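Local coordinates for protein ribonuclease H (Uncultured organism, PDB 4IBN) that probably cuts RNA endonucleolytically within RNA-DNA hybrids, as a magnesium-dependent type 1 ribonuclease H carrying a type 2 active-site motif, at residues 67-70 with 71-75. Sequence-based numbering, arbitrary orientation.
Sequences NNRM and ALRSV
Arg69 and Arg73, one helical turn apart, run side by side in the same direction, and CD of Arg73 lies obliquely to the Arg69 guanidinium, 4.1 Å from NH2 of Arg69. Their guanidinium planes are turned 57° against each other. Arg69 NH2 and Arg73 NH1 stay 4.9 Å apart, and both form salt bridges to OE2 of Glu62, which probably offsets the like charges. Arg73 starts with CG anti to its carbonyl carbon (chi1 -54°), which lays CG against O of Arg69 at 3.2 Å; the same oxygen accepts the N-H of Arg73 at 3.0 Å. Met70 brings SD within 4.4 Å of Arg73 CG. All this belongs to the opening turns of helix 67-82, which follows strand 53-62 in the RNase H fold and packs between the central sheet and helices 98-113 and 126-136. On the helix side, Leu72 reaches Leu128, Trp129 and Ala132, while its CG lies 3.7 Å from O of Asn68. Facing strand 16-25, where its side chain touches Ala21, Ser74 sets its CB 3.7 Å from O of Met70, the acceptor for its N-H. With chi1 at 81°, its OG turns back to donate to O of Ala71 at 2.7 Å. A valine in its place would probably leave O of Ala71 without its hydroxyl donor.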
loop_
_atom_site.group_PDB
_atom_site.type_symbol
_atom_site.label_atom_id
_atom_site.label_comp_id
_atom_site.label_asym_id
_atom_site.label_seq_id
_atom_site.Cartn_x
_atom_site.Cartn_y
_atom_site.Cartn_z
ATOM N N ASN A 67 12.072 6.383 -2.390
ATOM C CA ASN A 67 10.962 6.213 -1.506
ATOM C C ASN A 67 9.657 6.335 -2.262
ATOM O O ASN A 67 8.778 5.600 -2.009
ATOM C CB ASN A 67 10.950 7.181 -0.338
ATOM C CG ASN A 67 11.904 6.794 0.746
ATOM O OD1 ASN A 67 11.656 5.882 1.501
ATOM N ND2 ASN A 67 13.017 7.482 0.816
ATOM N N ASN A 68 9.580 7.263 -3.188
ATOM C CA ASN A 68 8.386 7.427 -3.987
ATOM C C ASN A 68 8.105 6.229 -4.852
ATOM O O ASN A 68 6.989 5.878 -5.030
ATOM C CB ASN A 68 8.433 8.672 -4.840
ATOM C CG ASN A 68 8.247 9.953 -4.045
ATOM O OD1 ASN A 68 7.962 9.935 -2.905
ATOM N ND2 ASN A 68 8.405 11.051 -4.696
ATOM N N ARG A 69 9.137 5.656 -5.429
ATOM C CA ARG A 69 8.903 4.493 -6.236
ATOM C C ARG A 69 8.366 3.338 -5.377
ATOM O O ARG A 69 7.438 2.686 -5.721
ATOM C CB ARG A 69 10.201 4.020 -6.899
ATOM C CG ARG A 69 10.544 4.581 -8.252
ATOM C CD ARG A 69 11.688 3.730 -8.988
ATOM N NE ARG A 69 11.367 2.328 -9.191
ATOM C CZ ARG A 69 10.644 1.868 -10.187
ATOM N NH1 ARG A 69 10.182 2.706 -11.062
ATOM N NH2 ARG A 69 10.366 0.604 -10.297
ATOM N N MET A 70 9.003 3.103 -4.254
ATOM C CA MET A 70 8.586 2.030 -3.388
ATOM C C MET A 70 7.152 2.224 -2.806
ATOM O O MET A 70 6.430 1.296 -2.602
ATOM C CB MET A 70 9.654 1.708 -2.324
ATOM C CG MET A 70 10.961 1.278 -2.898
ATOM S SD MET A 70 10.839 0.022 -4.230
ATOM C CE MET A 70 10.302 -1.363 -3.351
ATOM N N ALA A 71 6.806 3.456 -2.536
ATOM C CA ALA A 71 5.481 3.731 -2.076
ATOM C C ALA A 71 4.485 3.316 -3.162
ATOM O O ALA A 71 3.520 2.713 -2.873
ATOM C CB ALA A 71 5.338 5.160 -1.745
ATOM N N LEU A 72 4.790 3.647 -4.400
ATOM C CA LEU A 72 3.923 3.233 -5.495
ATOM C C LEU A 72 3.855 1.709 -5.655
ATOM O O LEU A 72 2.828 1.171 -5.885
ATOM C CB LEU A 72 4.243 3.973 -6.795
ATOM C CG LEU A 72 3.779 5.401 -6.868
ATOM C CD1 LEU A 72 4.540 6.176 -7.912
ATOM C CD2 LEU A 72 2.335 5.414 -7.125
ATOM N N ARG A 73 4.974 1.035 -5.489
ATOM C CA ARG A 73 4.974 -0.410 -5.544
ATOM C C ARG A 73 4.142 -1.036 -4.444
ATOM O O ARG A 73 3.581 -2.076 -4.636
ATOM C CB ARG A 73 6.380 -0.983 -5.576
ATOM C CG ARG A 73 7.159 -0.381 -6.688
ATOM C CD ARG A 73 8.058 -1.300 -7.436
ATOM N NE ARG A 73 7.538 -2.635 -7.612
ATOM C CZ ARG A 73 8.332 -3.672 -7.707
ATOM N NH1 ARG A 73 9.619 -3.475 -7.666
ATOM N NH2 ARG A 73 7.873 -4.893 -7.861
ATOM N N SER A 74 4.084 -0.380 -3.294
ATOM C CA SER A 74 3.281 -0.905 -2.222
ATOM C C SER A 74 1.836 -0.958 -2.657
ATOM O O SER A 74 1.139 -1.865 -2.348
ATOM C CB SER A 74 3.472 -0.124 -0.910
ATOM O OG SER A 74 2.749 1.065 -0.817
ATOM N N VAL A 75 1.400 0.058 -3.353
ATOM C CA VAL A 75 0.052 0.019 -3.883
ATOM C C VAL A 75 -0.119 -1.040 -4.954
ATOM O O VAL A 75 -1.010 -1.820 -4.918
ATOM C CB VAL A 75 -0.311 1.339 -4.530
ATOM C CG1 VAL A 75 -1.712 1.278 -5.151
ATOM C CG2 VAL A 75 -0.273 2.405 -3.546
#